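Local coordinates for acyl-CoA dehydrogenase (Mycobacterium thermoresistibile, PDB 3PFD), which probably catalyses the FAD-dependent oxidation of saturated acyl-CoA thioesters to 2,3-dehydroacyl-CoA and passes the electrons to an acceptor, at residues G107-I112 with D253-T258; Q268-A273 with M342-D347. All coordinates share one frame; numbering follows the deposited sequence.

Contact 1 of 2, residues G107-I112 with D253-T258; sequences GTMGLI and DHTRPT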
ATOM      1  N   GLY C 107      32.408  10.148  -4.545  1.00 19.32           N
ATOM      2  CA  GLY C 107      33.613  10.286  -5.406  1.00 19.57           C
ATOM      3  C   GLY C 107      34.955  10.088  -4.707  1.00 20.49           C
ATOM      4  O   GLY C 107      36.027  10.175  -5.349  1.00 19.56           O
ATOM      5  N   THR C 108      34.920   9.841  -3.395  1.00 20.69           N
ATOM      6  CA  THR C 108      36.177   9.639  -2.644  1.00 22.09           C
ATOM      7  C   THR C 108      36.257   8.335  -1.869  1.00 22.58           C
ATOM      8  O   THR C 108      37.340   7.960  -1.427  1.00 23.53           O
ATOM      9  CB  THR C 108      36.550  10.809  -1.694  1.00 22.25           C
ATOM     10  OG1 THR C 108      35.469  11.087  -0.788  1.00 22.25           O
ATOM     11  CG2 THR C 108      36.934  12.028  -2.482  1.00 20.51           C
ATOM     12  N   MET C 109      35.127   7.650  -1.716  1.00 22.15           N
ATOM     13  CA  MET C 109      35.051   6.512  -0.800  1.00 22.81           C
ATOM     14  C   MET C 109      35.899   5.307  -1.257  1.00 22.85           C
ATOM     15  O   MET C 109      36.572   4.694  -0.441  1.00 22.00           O
ATOM     16  CB  MET C 109      33.600   6.107  -0.558  1.00 22.40           C
ATOM     17  CG  MET C 109      33.347   5.463   0.800  1.00 24.96           C
ATOM     18  SD  MET C 109      34.095   6.382   2.174  0.64 31.13           S
ATOM     19  CE  MET C 109      34.221   5.018   3.336  1.00 29.95           C
ATOM     20  N   GLY C 110      35.842   4.979  -2.551  1.00 23.28           N
ATOM     21  CA  GLY C 110      36.706   3.964  -3.163  1.00 24.55           C
ATOM     22  C   GLY C 110      38.176   4.228  -2.862  1.00 26.00           C
ATOM     23  O   GLY C 110      38.928   3.319  -2.468  1.00 26.37           O
ATOM     24  N   LEU C 111      38.561   5.491  -3.008  1.00 27.12           N
ATOM     25  CA  LEU C 111      39.937   5.919  -2.792  1.00 28.44           C
ATOM     26  C   LEU C 111      40.324   5.765  -1.336  1.00 29.48           C
ATOM     27  O   LEU C 111      41.410   5.268  -1.032  1.00 30.59           O
ATOM     28  CB  LEU C 111      40.139   7.379  -3.258  1.00 27.84           C
ATOM     29  CG  LEU C 111      41.506   8.025  -2.986  1.00 28.71           C
ATOM     30  CD1 LEU C 111      42.644   7.338  -3.735  1.00 26.40           C
ATOM     31  CD2 LEU C 111      41.460   9.493  -3.336  1.00 29.90           C
ATOM     32  N   ILE C 112      39.422   6.171  -0.442  1.00 29.51           N
ATOM     33  CA  ILE C 112      39.659   6.077   0.993  1.00 30.30           C
ATOM     34  C   ILE C 112      39.798   4.609   1.420  1.00 30.83           C
ATOM     35  O   ILE C 112      40.668   4.275   2.221  1.00 31.01           O
ATOM     36  CB  ILE C 112      38.544   6.795   1.819  1.00 29.99           C
ATOM     37  CG1 ILE C 112      38.688   8.320   1.712  1.00 29.63           C
ATOM     38  CG2 ILE C 112      38.588   6.371   3.281  1.00 30.49           C
ATOM     39  CD1 ILE C 112      37.373   9.100   1.877  1.00 28.73           C
ATOM     40  N   ASP C 253      28.209   0.070  -0.395  1.00 29.04           N
ATOM     41  CA  ASP C 253      27.965  -0.371   0.984  1.00 30.23           C
ATOM     42  C   ASP C 253      28.103   0.782   1.968  1.00 30.40           C
ATOM     43  O   ASP C 253      27.302   0.914   2.923  1.00 31.26           O
ATOM     44  CB  ASP C 253      28.968  -1.449   1.411  1.00 31.46           C
ATOM     45  CG  ASP C 253      28.571  -2.853   0.965  1.00 32.93           C
ATOM     46  OD1 ASP C 253      27.389  -3.060   0.598  1.00 33.25           O
ATOM     47  OD2 ASP C 253      29.464  -3.743   0.992  1.00 34.25           O
ATOM     48  N   HIS C 254      29.125   1.602   1.740  1.00 28.96           N
ATOM     49  CA  HIS C 254      29.403   2.735   2.606  1.00 28.65           C
ATOM     50  C   HIS C 254      28.730   4.041   2.176  1.00 27.46           C
ATOM     51  O   HIS C 254      28.984   5.085   2.799  1.00 29.16           O
ATOM     52  CB  HIS C 254      30.916   2.938   2.729  1.00 29.09           C
ATOM     53  CG  HIS C 254      31.612   1.792   3.395  1.00 30.54           C
ATOM     54  ND1 HIS C 254      31.896   1.776   4.743  1.00 32.82           N
ATOM     55  CD2 HIS C 254      32.044   0.607   2.905  1.00 32.01           C
ATOM     56  CE1 HIS C 254      32.504   0.645   5.050  1.00 33.57           C
ATOM     57  NE2 HIS C 254      32.603  -0.086   3.955  1.00 33.87           N
ATOM     58  N   THR C 255      27.939   4.029   1.098  1.00 23.67           N
ATOM     59  CA  THR C 255      27.321   5.288   0.654  1.00 21.68           C
ATOM     60  C   THR C 255      25.800   5.208   0.498  1.00 20.53           C
ATOM     61  O   THR C 255      25.107   6.220   0.620  1.00 20.00           O
ATOM     62  CB  THR C 255      27.949   5.856  -0.651  1.00 21.22           C
ATOM     63  OG1 THR C 255      27.698   4.961  -1.733  1.00 21.18           O
ATOM     64  CG2 THR C 255      29.478   6.094  -0.501  1.00 20.98           C
ATOM     65  N   ARG C 256      25.281   4.008   0.256  1.00 21.86           N
ATOM     66  CA  ARG C 256      23.832   3.827   0.158  1.00 21.40           C
ATOM     67  C   ARG C 256      23.030   4.475   1.294  1.00 19.29           C
ATOM     68  O   ARG C 256      22.007   5.092   1.029  1.00 18.99           O
ATOM     69  CB  ARG C 256      23.468   2.356  -0.004  1.00 21.32           C
ATOM     70  CG  ARG C 256      23.389   1.978  -1.458  1.00 24.43           C
ATOM     71  CD  ARG C 256      23.393   0.480  -1.690  1.00 29.00           C
ATOM     72  NE  ARG C 256      23.357   0.216  -3.128  1.00 32.41           N
ATOM     73  CZ  ARG C 256      23.866  -0.866  -3.712  1.00 34.29           C
ATOM     74  NH1 ARG C 256      24.475  -1.804  -2.969  1.00 31.19           N
ATOM     75  NH2 ARG C 256      23.776  -0.993  -5.040  1.00 32.04           N
ATOM     76  N   PRO C 257      23.507   4.359   2.551  1.00 18.05           N
ATOM     77  CA  PRO C 257      22.750   4.996   3.645  1.00 16.82           C
ATOM     78  C   PRO C 257      22.660   6.512   3.521  1.00 16.86           C
ATOM     79  O   PRO C 257      21.697   7.104   4.027  1.00 16.54           O
ATOM     80  CB  PRO C 257      23.527   4.589   4.912  1.00 17.18           C
ATOM     81  CG  PRO C 257      24.284   3.318   4.517  1.00 18.61           C
ATOM     82  CD  PRO C 257      24.645   3.549   3.049  1.00 18.10           C
ATOM     83  N   THR C 258      23.649   7.146   2.864  1.00 17.00           N
ATOM     84  CA  THR C 258      23.648   8.612   2.712  1.00 16.42           C
ATOM     85  C   THR C 258      22.534   9.059   1.759  1.00 16.06           C
ATOM     86  O   THR C 258      21.935  10.100   1.950  1.00 16.13           O
ATOM     87  CB  THR C 258      25.029   9.185   2.285  1.00 16.76           C
ATOM     88  OG1 THR C 258      25.305   8.835   0.930  1.00 18.15           O
ATOM     89  CG2 THR C 258      26.158   8.658   3.200  1.00 15.58           C
TER

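Contact 2 of 2, residues Q268-A273 with M342-D347; sequences QGALDA and MEVTTD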
ATOM      1  N   GLN C 268      11.283  14.881   5.545  1.00 11.74           N
ATOM      2  CA  GLN C 268      11.169  15.684   6.767  1.00 12.71           C
ATOM      3  C   GLN C 268      10.748  17.117   6.432  1.00 13.68           C
ATOM      4  O   GLN C 268       9.843  17.677   7.079  1.00 14.39           O
ATOM      5  CB  GLN C 268      12.499  15.709   7.547  1.00 13.10           C
ATOM      6  CG  GLN C 268      12.390  16.511   8.868  1.00 14.27           C
ATOM      7  CD  GLN C 268      11.463  15.810   9.883  1.00 13.88           C
ATOM      8  OE1 GLN C 268      11.656  14.646  10.180  1.00 15.13           O
ATOM      9  NE2 GLN C 268      10.485  16.532  10.423  1.00 14.78           N
ATOM     10  N   GLY C 269      11.382  17.684   5.402  1.00 13.61           N
ATOM     11  CA  GLY C 269      11.105  19.036   4.967  1.00 13.63           C
ATOM     12  C   GLY C 269       9.699  19.140   4.401  1.00 13.97           C
ATOM     13  O   GLY C 269       9.002  20.139   4.656  1.00 13.97           O
ATOM     14  N   ALA C 270       9.271  18.123   3.648  1.00 13.24           N
ATOM     15  CA  ALA C 270       7.900  18.088   3.108  1.00 13.35           C
ATOM     16  C   ALA C 270       6.887  18.004   4.253  1.00 13.64           C
ATOM     17  O   ALA C 270       5.920  18.771   4.300  1.00 13.92           O
ATOM     18  CB  ALA C 270       7.705  16.912   2.129  1.00 12.82           C
ATOM     19  N   LEU C 271       7.121  17.083   5.188  1.00 13.94           N
ATOM     20  CA  LEU C 271       6.284  16.991   6.403  1.00 14.08           C
ATOM     21  C   LEU C 271       6.273  18.302   7.214  1.00 14.92           C
ATOM     22  O   LEU C 271       5.210  18.749   7.641  1.00 15.40           O
ATOM     23  CB  LEU C 271       6.741  15.836   7.305  1.00 14.20           C
ATOM     24  CG  LEU C 271       6.125  15.802   8.718  1.00 14.84           C
ATOM     25  CD1 LEU C 271       4.621  15.444   8.595  1.00 11.24           C
ATOM     26  CD2 LEU C 271       6.844  14.818   9.637  1.00 13.82           C
ATOM     27  N   ASP C 272       7.442  18.902   7.465  1.00 15.45           N
ATOM     28  CA  ASP C 272       7.475  20.195   8.185  1.00 16.49           C
ATOM     29  C   ASP C 272       6.616  21.251   7.490  1.00 16.21           C
ATOM     30  O   ASP C 272       5.862  21.988   8.152  1.00 16.49           O
ATOM     31  CB  ASP C 272       8.884  20.758   8.291  1.00 16.68           C
ATOM     32  CG  ASP C 272       9.803  19.908   9.136  1.00 19.50           C
ATOM     33  OD1 ASP C 272       9.334  19.040   9.892  1.00 21.47           O
ATOM     34  OD2 ASP C 272      11.022  20.105   9.002  1.00 23.72           O
ATOM     35  N   ALA C 273       6.750  21.351   6.163  1.00 16.06           N
ATOM     36  CA  ALA C 273       5.962  22.321   5.390  1.00 16.96           C
ATOM     37  C   ALA C 273       4.453  22.019   5.520  1.00 17.04           C
ATOM     38  O   ALA C 273       3.667  22.942   5.749  1.00 18.54           O
ATOM     39  CB  ALA C 273       6.417  22.355   3.873  1.00 17.12           C
ATOM     40  N   MET C 342       9.075   9.163  -1.352  1.00  9.70           N
ATOM     41  CA  MET C 342       8.140   9.255  -2.479  1.00 10.66           C
ATOM     42  C   MET C 342       6.698   9.380  -2.009  1.00 10.83           C
ATOM     43  O   MET C 342       5.925  10.212  -2.519  1.00 10.30           O
ATOM     44  CB  MET C 342       8.297   8.047  -3.439  1.00 10.39           C
ATOM     45  CG  MET C 342       7.775   8.304  -4.846  1.00 10.16           C
ATOM     46  SD  MET C 342       8.582   9.687  -5.701  1.00 11.47           S
ATOM     47  CE  MET C 342       7.315  11.007  -5.574  1.00  9.01           C
ATOM     48  N   GLU C 343       6.321   8.502  -1.075  1.00 11.19           N
ATOM     49  CA  GLU C 343       4.986   8.529  -0.495  1.00 11.97           C
ATOM     50  C   GLU C 343       4.736   9.831   0.294  1.00 11.08           C
ATOM     51  O   GLU C 343       3.708  10.455   0.129  1.00 10.75           O
ATOM     52  CB  GLU C 343       4.740   7.267   0.387  1.00 11.65           C
ATOM     53  CG  GLU C 343       3.478   7.354   1.294  1.00 14.66           C
ATOM     54  CD  GLU C 343       3.306   6.124   2.215  1.00 18.25           C
ATOM     55  OE1 GLU C 343       2.345   6.097   3.021  1.00 22.60           O
ATOM     56  OE2 GLU C 343       4.144   5.198   2.156  1.00 16.06           O
ATOM     57  N   VAL C 344       5.678  10.230   1.135  1.00 11.25           N
ATOM     58  CA  VAL C 344       5.522  11.424   1.977  1.00 11.17           C
ATOM     59  C   VAL C 344       5.374  12.703   1.162  1.00 11.74           C
ATOM     60  O   VAL C 344       4.470  13.518   1.437  1.00 11.55           O
ATOM     61  CB  VAL C 344       6.696  11.573   3.009  1.00 11.93           C
ATOM     62  CG1 VAL C 344       6.729  12.968   3.612  1.00 10.48           C
ATOM     63  CG2 VAL C 344       6.561  10.519   4.130  1.00 11.69           C
ATOM     64  N   THR C 345       6.229  12.870   0.150  1.00 11.48           N
ATOM     65  CA  THR C 345       6.201  14.076  -0.697  1.00 11.09           C
ATOM     66  C   THR C 345       4.963  14.138  -1.591  1.00 11.84           C
ATOM     67  O   THR C 345       4.442  15.220  -1.813  1.00 11.11           O
ATOM     68  CB  THR C 345       7.463  14.233  -1.569  1.00 11.33           C
ATOM     69  OG1 THR C 345       7.592  13.118  -2.440  1.00 10.55           O
ATOM     70  CG2 THR C 345       8.734  14.372  -0.697  1.00  9.38           C
ATOM     71  N   THR C 346       4.508  12.982  -2.089  1.00 11.53           N
ATOM     72  CA  THR C 346       3.219  12.877  -2.814  1.00 12.11           C
ATOM     73  C   THR C 346       2.052  13.355  -1.937  1.00 11.78           C
ATOM     74  O   THR C 346       1.186  14.098  -2.400  1.00 11.11           O
ATOM     75  CB  THR C 346       2.956  11.431  -3.325  1.00 11.96           C
ATOM     76  OG1 THR C 346       4.034  11.058  -4.186  1.00 11.98           O
ATOM     77  CG2 THR C 346       1.679  11.347  -4.143  1.00 11.52           C
ATOM     78  N   ASP C 347       2.061  12.909  -0.680  1.00 11.77           N
ATOM     79  CA  ASP C 347       1.107  13.330   0.357  1.00 12.32           C
ATOM     80  C   ASP C 347       1.172  14.826   0.693  1.00 12.48           C
ATOM     81  O   ASP C 347       0.134  15.481   0.839  1.00 13.06           O
ATOM     82  CB  ASP C 347       1.355  12.531   1.649  1.00 11.22           C
ATOM     83  CG  ASP C 347       0.808  11.117   1.589  1.00 15.55           C
ATOM     84  OD1 ASP C 347       0.076  10.744   0.608  1.00 13.93           O
ATOM     85  OD2 ASP C 347       1.142  10.363   2.534  1.00 17.88           O
TER

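Contact 1 of 2, residues G107-I112 with D253-T258
M109 and H254 have the nearest CA atoms between 107-112 and 253-258, 7.6 Å from M109 CA to H254 CA, a spacing that side chains have to bridge. In the acyl-CoA dehydrogenase fold this is a junction between the N-terminal helical domain, here helix 95-114, and the linker by which helix 244-253 passes into helix 256-280 of the C-terminal helical bundle. One methionine does the bridging. Its first torsion sets CG anti to the backbone N (chi1 -152°), and a bend at chi2 folds the thioether back, so that CG and CE both come against H254. M109 CE lies 4.0 Å from H254 CB and 4.1 Å from H254 CG, reaching the base of the imidazole obliquely while the two side chains cross at about a right angle. T255 is met differently: it runs alongside M109 in the opposite direction, with T255 CG2 4.1 Å from M109 CB. The threonine is thereby split by function, its methyl given to the methionine and its OG1 to the carboxylate of E377. A polar tie joins the same two parts of the chain, since K105 of helix 95-114 donates to the carbonyl of H254. T255 occupies the N-cap position of helix 256-280, yet its side chain makes no capping bond. Its carbonyl accepts two bonds from T258: T258 N donates to T255 O at 2.8 Å, and T258 OG1 donates to T255 O at 2.6 Å, in the carbonyl plane and on a lone pair.

Contact 2 of 2, residues Q268-A273 with M342-D347
A270 faces V344 and T345 where two helices of the C-terminal bundle, 256-280 and 326-352, run in nearly the same direction, as the first and third members of an up-and-down bundle do. The short axes of 268-273 and 342-347 approach to 8.8 Å at an angle of 26°, and the backbones draw together at A270, whose CA is 5.8 Å from T345 CA. The alanine methyl points toward the partner helix and is met by two methyls. T345 CG2 stands 3.9 Å from A270 CB. V344 CG1 is a little farther from A270 CB, at 4.3 Å, and also lies loosely near the backbone N of L271. T345 owes its posture to its first torsion (chi1 61°): OG1 sits between the backbone N and the carbonyl carbon, where it bonds to the carbonyl of A341 one turn back, while CG2 is left to serve the interface. M366 and A370 of helix 363-373 add to the packing on A270 and T345, and L271 turns to helix 292-321. Where polar groups bond, they do so along their own helix or with other elements rather than across the contact. Q268 NE2 gives D272 OD1 a bond of 2.8 Å, bent to 153° and arriving on the syn side but tilted out of the plane of the carboxylate, whose OD2 pairs with R92. T346 OG1 donates to M342 O, and T346 O accepts from K371 of the second subunit. Between these two segments the closest side-chain contacts are between methyl groups and no polar bond links them, consistent with a spacing set by shape rather than by bond direction.

Overall arrangement
Both contacts involve helix 256-280, contact 1 through the turn leading into it and contact 2 a little past its middle; their centres are about 27 Å apart and the two contacts do not touch. Contact 1 joins different domains and is only partly buried; one long, flexible methionine spans a wide backbone gap there, beside polar groups bound to E377 and K105, with the T255 side chain about 10 Å from the bound reduced flavin. Contact 2 stays inside the C-terminal bundle, and its touching residues are all buried. Short methyl-bearing side chains suffice there because the helices come close. Contact 2 also borders the second subunit, whereas no other chain of the assembly touches contact 1.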